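Local coordinates for protein chloramphenicol acetyltransferase (Bacteroides thetaiotaomicron, PDB 2I9D) that probably transfers an acetyl group from acetyl-coenzyme A to a hydroxyl group of the antibiotic chloramphenicol, at residues 104-109 and 119-124; 155-160 and 190-195. One frame throughout, in Å; residues are numbered along the deposited sequence.

Contact 1: 104-109 and 119-124; sequences RFPYHN and RLIIDA
A strand-loop-helix unit at one border of the large mixed sheet brings Phe105 and Pro106, where strand 100-105 runs out into loop, against Ile121 and Ile122 of helix 111-124. Within this chain that strand is the outermost of its sheet, and the helix that follows it turns back to lie over its end. The side chains that meet are all apolar, and no hydrogen bond crosses between the segments. Phe105 carries most of the contact from the strand side. Atom CE1 of its ring lies 3.7 Å from Ile121 CG2, approached obliquely. Ile122 takes the rim: its CG1 sits in the plane of the ring, 3.9 Å from Phe105 CZ and as near to CE1. Isoleucine suits both places: branching lets Ile121 turn CG2 to the ring and CD1 to Arg104 O and Pro106, while Ile122 lays its CG1 methylene at the edge. The same ring also touches Ala118 of the helix and Met88, Ser90 and Ile92 of the adjacent strand 87-93, which makes it a wedge between sheet and helix. An alanine in place of Phe105 would probably open a gap beneath the helix and leave Ile121 CG2 and Ile122 CG1 without their aromatic partner. Arg104, by contrast, points away from the helix, and its guanidinium forms salt bridges with Asp87, Glu138 and Asp143. Its carbonyl stays in the contact, with Arg104 O 3.6 Å from Ile121 CD1. That methyl, set roughly anti to CA (chi2 151°), also meets the proline ring tip to tip, Ile121 CD1 to Pro106 CD, at 3.6 Å.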
ATOM      1  N   ARG A 104      22.805  -5.490  11.322  1.00 27.10           N
ATOM      2  CA  ARG A 104      22.577  -6.874  10.874  1.00 27.29           C
ATOM      3  C   ARG A 104      22.418  -7.869  12.041  1.00 28.19           C
ATOM      4  O   ARG A 104      23.179  -7.820  13.006  1.00 27.74           O
ATOM      5  CB  ARG A 104      23.714  -7.324   9.959  1.00 26.73           C
ATOM      6  CG  ARG A 104      23.495  -8.693   9.285  1.00 26.71           C
ATOM      7  CD  ARG A 104      24.591  -8.984   8.217  1.00 25.91           C
ATOM      8  NE  ARG A 104      24.458 -10.339   7.691  1.00 26.24           N
ATOM      9  CZ  ARG A 104      24.739 -10.714   6.437  1.00 26.50           C
ATOM     10  NH1 ARG A 104      25.169  -9.840   5.529  1.00 23.75           N
ATOM     11  NH2 ARG A 104      24.559 -11.976   6.081  1.00 25.02           N
ATOM     12  N   PHE A 105      21.435  -8.764  11.927  1.00 28.89           N
ATOM     13  CA  PHE A 105      21.200  -9.821  12.907  1.00 30.77           C
ATOM     14  C   PHE A 105      21.286 -11.160  12.180  1.00 32.06           C
ATOM     15  O   PHE A 105      20.550 -11.390  11.219  1.00 32.78           O
ATOM     16  CB  PHE A 105      19.817  -9.685  13.597  1.00 30.11           C
ATOM     17  CG  PHE A 105      19.623  -8.379  14.307  1.00 30.46           C
ATOM     18  CD1 PHE A 105      19.932  -8.255  15.669  1.00 29.47           C
ATOM     19  CD2 PHE A 105      19.157  -7.249  13.607  1.00 27.75           C
ATOM     20  CE1 PHE A 105      19.770  -7.029  16.342  1.00 29.13           C
ATOM     21  CE2 PHE A 105      19.002  -6.023  14.263  1.00 28.21           C
ATOM     22  CZ  PHE A 105      19.292  -5.911  15.632  1.00 29.66           C
ATOM     23  N   PRO A 106      22.206 -12.039  12.614  1.00 33.10           N
ATOM     24  CA  PRO A 106      22.289 -13.352  11.949  1.00 34.32           C
ATOM     25  C   PRO A 106      21.121 -14.251  12.332  1.00 35.35           C
ATOM     26  O   PRO A 106      20.674 -14.239  13.483  1.00 35.17           O
ATOM     27  CB  PRO A 106      23.618 -13.937  12.472  1.00 34.30           C
ATOM     28  CG  PRO A 106      23.790 -13.291  13.855  1.00 33.68           C
ATOM     29  CD  PRO A 106      23.221 -11.870  13.674  1.00 33.02           C
ATOM     30  N   TYR A 107      20.621 -15.009  11.371  1.00 37.00           N
ATOM     31  CA  TYR A 107      19.661 -16.051  11.688  1.00 39.61           C
ATOM     32  C   TYR A 107      20.288 -17.261  12.443  1.00 41.45           C
ATOM     33  O   TYR A 107      21.365 -17.747  12.095  1.00 41.26           O
ATOM     34  CB  TYR A 107      18.945 -16.508  10.421  1.00 39.43           C
ATOM     35  CG  TYR A 107      17.924 -17.595  10.649  1.00 40.02           C
ATOM     36  CD1 TYR A 107      16.801 -17.382  11.463  1.00 39.64           C
ATOM     37  CD2 TYR A 107      18.071 -18.835  10.040  1.00 40.66           C
ATOM     38  CE1 TYR A 107      15.871 -18.376  11.656  1.00 40.23           C
ATOM     39  CE2 TYR A 107      17.138 -19.837  10.225  1.00 39.98           C
ATOM     40  CZ  TYR A 107      16.056 -19.612  11.032  1.00 40.37           C
ATOM     41  OH  TYR A 107      15.150 -20.637  11.206  1.00 42.51           O
ATOM     42  N   HIS A 108      19.598 -17.725  13.480  1.00 43.35           N
ATOM     43  CA  HIS A 108      19.906 -19.006  14.115  1.00 45.73           C
ATOM     44  C   HIS A 108      18.598 -19.781  14.216  1.00 46.79           C
ATOM     45  O   HIS A 108      17.566 -19.197  14.581  1.00 47.22           O
ATOM     46  CB  HIS A 108      20.499 -18.804  15.520  1.00 45.63           C
ATOM     47  CG  HIS A 108      21.775 -18.020  15.534  1.00 48.03           C
ATOM     48  ND1 HIS A 108      22.949 -18.495  14.985  1.00 49.23           N
ATOM     49  CD2 HIS A 108      22.066 -16.794  16.037  1.00 49.48           C
ATOM     50  CE1 HIS A 108      23.904 -17.592  15.137  1.00 49.43           C
ATOM     51  NE2 HIS A 108      23.396 -16.552  15.776  1.00 49.90           N
ATOM     52  N   ASN A 109      18.629 -21.080  13.906  1.00 48.31           N
ATOM     53  CA  ASN A 109      17.409 -21.915  13.962  1.00 49.66           C
ATOM     54  C   ASN A 109      16.876 -22.138  15.393  1.00 49.15           C
ATOM     55  O   ASN A 109      15.703 -22.493  15.593  1.00 49.37           O
ATOM     56  CB  ASN A 109      17.597 -23.230  13.195  1.00 50.62           C
ATOM     57  CG  ASN A 109      16.286 -24.029  13.024  1.00 54.71           C
ATOM     58  OD1 ASN A 109      15.183 -23.579  13.399  1.00 57.49           O
ATOM     59  ND2 ASN A 109      16.414 -25.237  12.447  1.00 59.05           N
ATOM     60  N   ARG A 119      20.451  -9.530  21.279  1.00 38.63           N
ATOM     61  CA  ARG A 119      20.540  -8.653  22.438  1.00 39.80           C
ATOM     62  C   ARG A 119      21.918  -8.012  22.567  1.00 39.22           C
ATOM     63  O   ARG A 119      22.028  -6.815  22.827  1.00 39.49           O
ATOM     64  CB  ARG A 119      20.172  -9.442  23.703  1.00 40.95           C
ATOM     65  CG  ARG A 119      19.574  -8.609  24.828  1.00 44.69           C
ATOM     66  CD  ARG A 119      20.600  -8.438  25.953  1.00 52.07           C
ATOM     67  NE  ARG A 119      19.957  -8.222  27.258  1.00 57.13           N
ATOM     68  CZ  ARG A 119      19.548  -9.199  28.075  1.00 58.43           C
ATOM     69  NH1 ARG A 119      19.713 -10.486  27.740  1.00 58.57           N
ATOM     70  NH2 ARG A 119      18.971  -8.888  29.232  1.00 59.16           N
ATOM     71  N   LEU A 120      22.958  -8.808  22.355  1.00 38.91           N
ATOM     72  CA  LEU A 120      24.331  -8.325  22.385  1.00 38.94           C
ATOM     73  C   LEU A 120      24.585  -7.293  21.278  1.00 38.05           C
ATOM     74  O   LEU A 120      25.234  -6.266  21.528  1.00 38.34           O
ATOM     75  CB  LEU A 120      25.322  -9.508  22.267  1.00 39.78           C
ATOM     76  CG  LEU A 120      25.226 -10.599  23.360  1.00 42.07           C
ATOM     77  CD1 LEU A 120      25.934 -11.918  22.961  1.00 43.87           C
ATOM     78  CD2 LEU A 120      25.683 -10.097  24.772  1.00 43.63           C
ATOM     79  N   ILE A 121      24.092  -7.571  20.067  1.00 36.58           N
ATOM     80  CA  ILE A 121      24.166  -6.627  18.950  1.00 35.52           C
ATOM     81  C   ILE A 121      23.499  -5.289  19.301  1.00 35.61           C
ATOM     82  O   ILE A 121      24.089  -4.224  19.077  1.00 35.79           O
ATOM     83  CB  ILE A 121      23.591  -7.223  17.625  1.00 35.48           C
ATOM     84  CG1 ILE A 121      24.548  -8.262  17.035  1.00 35.14           C
ATOM     85  CG2 ILE A 121      23.359  -6.140  16.573  1.00 35.23           C
ATOM     86  CD1 ILE A 121      23.852  -9.340  16.219  1.00 32.90           C
ATOM     87  N   ILE A 122      22.290  -5.339  19.866  1.00 35.46           N
ATOM     88  CA  ILE A 122      21.565  -4.116  20.249  1.00 35.30           C
ATOM     89  C   ILE A 122      22.252  -3.296  21.357  1.00 35.65           C
ATOM     90  O   ILE A 122      22.270  -2.051  21.299  1.00 34.50           O
ATOM     91  CB  ILE A 122      20.082  -4.411  20.592  1.00 35.43           C
ATOM     92  CG1 ILE A 122      19.294  -4.597  19.290  1.00 36.36           C
ATOM     93  CG2 ILE A 122      19.442  -3.278  21.449  1.00 33.61           C
ATOM     94  CD1 ILE A 122      17.941  -5.238  19.483  1.00 35.38           C
ATOM     95  N   ASP A 123      22.783  -3.997  22.367  1.00 36.47           N
ATOM     96  CA  ASP A 123      23.600  -3.361  23.408  1.00 37.99           C
ATOM     97  C   ASP A 123      24.865  -2.691  22.845  1.00 37.74           C
ATOM     98  O   ASP A 123      25.270  -1.640  23.338  1.00 37.55           O
ATOM     99  CB  ASP A 123      23.967  -4.362  24.528  1.00 38.54           C
ATOM    100  CG  ASP A 123      22.751  -4.783  25.368  1.00 42.04           C
ATOM    101  OD1 ASP A 123      21.763  -3.985  25.470  1.00 42.61           O
ATOM    102  OD2 ASP A 123      22.788  -5.921  25.924  1.00 44.63           O
ATOM    103  N   ALA A 124      25.469  -3.298  21.821  1.00 37.63           N
ATOM    104  CA  ALA A 124      26.658  -2.723  21.162  1.00 38.18           C
ATOM    105  C   ALA A 124      26.375  -1.580  20.153  1.00 38.59           C
ATOM    106  O   ALA A 124      27.315  -0.926  19.680  1.00 38.64           O
ATOM    107  CB  ALA A 124      27.475  -3.829  20.481  1.00 38.12           C
TER

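Contact 2: 155-160 and 190-195; sequences LYFTSI and PIAMTI
Pro190 of strand 186-196 is held between the rings of Tyr156 and Phe157, which belong to the segment 155-160 packed against the mixed sheet. The CH-pi contacts come first. Pro190 CG stands over the centre of the Tyr156 ring, 3.7 Å from its centroid and 10° off the normal, and over the centre of the Phe157 ring, 4.0 Å from that centroid and 5° off. A proline suits the place, since its ring offers polarised C-H groups to aromatic faces. On the opposite face of the Phe157 ring, Ile160 CD1 lies 3.5 Å above the plane, so the ring is clamped from both sides.

Plain apolar contacts surround this core. Tyr156 CE1 comes within 3.4 Å of Pro190 CD, while Ala192 CB touches Phe157 CE1 at 3.9 Å and Ile160 CB at 4.0 Å. Alanine's single methyl suits the close approach of the two backbones at Ile160, where Ala192 CB also lies 3.6 Å from the carbonyl oxygen, Ile160 O. Ile191 and Met193, a selenomethionine, point the other way, onto helix 202-216.

Between the two segments the polar link is a single water, 3.1 Å from Thr194 OG1 and weakly bonded to Ile160 O; Thr194 OG1 also bonds Ser31 OG. Tyr156 has a cation-pi partner in Arg183, while Ser159 and Ile160 pair in an antiparallel ladder with a strand of the second subunit, carrying the sheet across the interface.

With no direct hydrogen bond between the two segments, their fit rests on ring faces and methyl groups, while backbone bonds and the neighbouring subunits also hold segment 155-160.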
ATOM      1  N   LEU A 155       2.385   2.687  15.968  1.00 25.47           N
ATOM      2  CA  LEU A 155       1.493   2.936  14.853  1.00 23.88           C
ATOM      3  C   LEU A 155       0.849   1.652  14.329  1.00 23.76           C
ATOM      4  O   LEU A 155       1.550   0.709  13.950  1.00 22.38           O
ATOM      5  CB  LEU A 155       2.268   3.612  13.713  1.00 23.71           C
ATOM      6  CG  LEU A 155       1.508   3.977  12.422  1.00 22.64           C
ATOM      7  CD1 LEU A 155       0.248   4.796  12.724  1.00 21.06           C
ATOM      8  CD2 LEU A 155       2.415   4.703  11.416  1.00 22.62           C
ATOM      9  N   TYR A 156      -0.487   1.623  14.316  1.00 24.17           N
ATOM     10  CA  TYR A 156      -1.226   0.576  13.609  1.00 24.13           C
ATOM     11  C   TYR A 156      -1.501   1.138  12.213  1.00 24.06           C
ATOM     12  O   TYR A 156      -1.957   2.288  12.063  1.00 23.89           O
ATOM     13  CB  TYR A 156      -2.535   0.166  14.332  1.00 24.56           C
ATOM     14  CG  TYR A 156      -3.018  -1.218  13.887  1.00 25.43           C
ATOM     15  CD1 TYR A 156      -2.625  -2.364  14.577  1.00 25.06           C
ATOM     16  CD2 TYR A 156      -3.807  -1.378  12.736  1.00 25.21           C
ATOM     17  CE1 TYR A 156      -3.031  -3.646  14.153  1.00 28.58           C
ATOM     18  CE2 TYR A 156      -4.207  -2.649  12.284  1.00 24.10           C
ATOM     19  CZ  TYR A 156      -3.824  -3.779  13.010  1.00 27.40           C
ATOM     20  OH  TYR A 156      -4.213  -5.035  12.611  1.00 28.43           O
ATOM     21  N   PHE A 157      -1.158   0.367  11.185  1.00 23.31           N
ATOM     22  CA  PHE A 157      -1.382   0.814   9.794  1.00 22.00           C
ATOM     23  C   PHE A 157      -2.093  -0.317   9.050  1.00 22.25           C
ATOM     24  O   PHE A 157      -1.966  -1.487   9.435  1.00 21.35           O
ATOM     25  CB  PHE A 157      -0.055   1.164   9.110  1.00 21.02           C
ATOM     26  CG  PHE A 157       1.011   0.072   9.221  1.00 21.07           C
ATOM     27  CD1 PHE A 157       0.989  -1.040   8.359  1.00 18.71           C
ATOM     28  CD2 PHE A 157       2.056   0.167  10.170  1.00 19.19           C
ATOM     29  CE1 PHE A 157       1.970  -2.054   8.449  1.00 15.51           C
ATOM     30  CE2 PHE A 157       3.049  -0.847  10.264  1.00 17.30           C
ATOM     31  CZ  PHE A 157       3.001  -1.957   9.391  1.00 16.13           C
ATOM     32  N   THR A 158      -2.827   0.024   7.992  1.00 22.14           N
ATOM     33  CA  THR A 158      -3.447  -1.005   7.171  1.00 22.55           C
ATOM     34  C   THR A 158      -2.700  -1.207   5.860  1.00 23.64           C
ATOM     35  O   THR A 158      -2.968  -2.177   5.132  1.00 24.57           O
ATOM     36  CB  THR A 158      -4.923  -0.693   6.845  1.00 22.11           C
ATOM     37  OG1 THR A 158      -5.041   0.674   6.451  1.00 21.67           O
ATOM     38  CG2 THR A 158      -5.804  -0.955   8.039  1.00 21.91           C
ATOM     39  N   SER A 159      -1.765  -0.300   5.565  1.00 23.16           N
ATOM     40  CA  SER A 159      -0.981  -0.352   4.363  1.00 22.60           C
ATOM     41  C   SER A 159       0.337   0.419   4.521  1.00 22.65           C
ATOM     42  O   SER A 159       0.344   1.553   5.000  1.00 22.15           O
ATOM     43  CB  SER A 159      -1.813   0.246   3.227  1.00 22.30           C
ATOM     44  OG  SER A 159      -1.058   0.383   2.031  1.00 27.58           O
ATOM     45  N   ILE A 160       1.447  -0.210   4.136  1.00 23.10           N
ATOM     46  CA  ILE A 160       2.690   0.497   3.821  1.00 22.67           C
ATOM     47  C   ILE A 160       3.222  -0.114   2.522  1.00 23.20           C
ATOM     48  O   ILE A 160       3.376  -1.322   2.421  1.00 23.32           O
ATOM     49  CB  ILE A 160       3.769   0.430   4.946  1.00 22.32           C
ATOM     50  CG1 ILE A 160       3.312   1.199   6.185  1.00 22.36           C
ATOM     51  CG2 ILE A 160       5.110   1.029   4.434  1.00 22.97           C
ATOM     52  CD1 ILE A 160       4.174   1.075   7.437  1.00 20.80           C
ATOM     53  N   PRO A 190       0.052  -5.468  12.505  1.00 23.91           N
ATOM     54  CA  PRO A 190       0.180  -5.492  11.041  1.00 23.44           C
ATOM     55  C   PRO A 190       1.625  -5.692  10.545  1.00 23.44           C
ATOM     56  O   PRO A 190       2.587  -5.247  11.179  1.00 23.50           O
ATOM     57  CB  PRO A 190      -0.391  -4.127  10.611  1.00 22.05           C
ATOM     58  CG  PRO A 190      -0.150  -3.212  11.816  1.00 22.73           C
ATOM     59  CD  PRO A 190       0.164  -4.085  13.019  1.00 24.06           C
ATOM     60  N   ILE A 191       1.765  -6.407   9.436  1.00 24.62           N
ATOM     61  CA  ILE A 191       3.055  -6.598   8.795  1.00 25.24           C
ATOM     62  C   ILE A 191       2.880  -6.396   7.301  1.00 26.45           C
ATOM     63  O   ILE A 191       2.068  -7.059   6.666  1.00 27.28           O
ATOM     64  CB  ILE A 191       3.706  -7.966   9.142  1.00 25.74           C
ATOM     65  CG1 ILE A 191       3.843  -8.139  10.682  1.00 24.40           C
ATOM     66  CG2 ILE A 191       5.067  -8.134   8.409  1.00 25.04           C
ATOM     67  CD1 ILE A 191       4.349  -9.478  11.143  1.00 24.30           C
ATOM     68  N   ALA A 192       3.625  -5.425   6.775  1.00 27.08           N
ATOM     69  CA  ALA A 192       3.652  -5.067   5.378  1.00 27.87           C
ATOM     70  C   ALA A 192       4.948  -5.626   4.778  1.00 29.37           C
ATOM     71  O   ALA A 192       5.952  -5.813   5.493  1.00 29.18           O
ATOM     72  CB  ALA A 192       3.606  -3.556   5.237  1.00 26.31           C
HETATM   73  N   MSE A 193       4.924  -5.904   3.477  1.00 30.31           N
HETATM   74  CA  MSE A 193       6.126  -6.311   2.788  1.00 33.77           C
HETATM   75  C   MSE A 193       6.086  -6.025   1.292  1.00 29.91           C
HETATM   76  O   MSE A 193       5.029  -5.975   0.684  1.00 29.18           O
HETATM   77  CB  MSE A 193       6.453  -7.786   3.069  1.00 32.32           C
HETATM   78  CG  MSE A 193       5.451  -8.780   2.515  1.00 36.07           C
HETATM   79 SE   MSE A 193       5.791 -10.668   3.077  1.00 50.33          SE
HETATM   80  CE  MSE A 193       7.781 -10.714   2.928  1.00 22.44           C
ATOM     81  N   THR A 194       7.276  -5.836   0.726  1.00 28.33           N
ATOM     82  CA  THR A 194       7.468  -5.590  -0.690  1.00 26.10           C
ATOM     83  C   THR A 194       8.407  -6.653  -1.268  1.00 25.90           C
ATOM     84  O   THR A 194       9.532  -6.819  -0.818  1.00 26.11           O
ATOM     85  CB  THR A 194       7.974  -4.160  -0.915  1.00 25.79           C
ATOM     86  OG1 THR A 194       6.954  -3.279  -0.482  1.00 23.39           O
ATOM     87  CG2 THR A 194       8.286  -3.856  -2.397  1.00 24.43           C
ATOM     88  N   ILE A 195       7.906  -7.413  -2.231  1.00 25.06           N
ATOM     89  CA  ILE A 195       8.668  -8.521  -2.779  1.00 24.41           C
ATOM     90  C   ILE A 195       8.726  -8.394  -4.302  1.00 24.18           C
ATOM     91  O   ILE A 195       8.042  -7.548  -4.868  1.00 24.13           O
ATOM     92  CB  ILE A 195       8.152  -9.954  -2.261  1.00 24.60           C
ATOM     93  CG1 ILE A 195       6.622 -10.140  -2.411  1.00 23.50           C
ATOM     94  CG2 ILE A 195       8.572 -10.173  -0.777  1.00 23.42           C
ATOM     95  CD1 ILE A 195       6.078 -10.099  -3.844  1.00 19.37           C
TER
HETATM   96  O   HOH W   1       6.537  -2.649   2.516  1.00 38.32           O

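Contacts 1 and 2 both reach the same mixed sheet but lie on opposite sides of the chain's centre, 24 Å apart between centres and about 14 Å between nearest atoms, without touching. They follow one another along the chain. Contact 1 joins a helix to the border strand 100-105, near the surface and with no other subunit upon it; contact 2 is buried around strand 186-196 and, through its ladder and hydrogen bonds, adjoins both neighbouring subunits. Both lie away from the predicted proton acceptor, His197, although that residue directly follows strand 186-196. As in other chloramphenicol acetyltransferases, the active sites probably lie between subunits of the trimer.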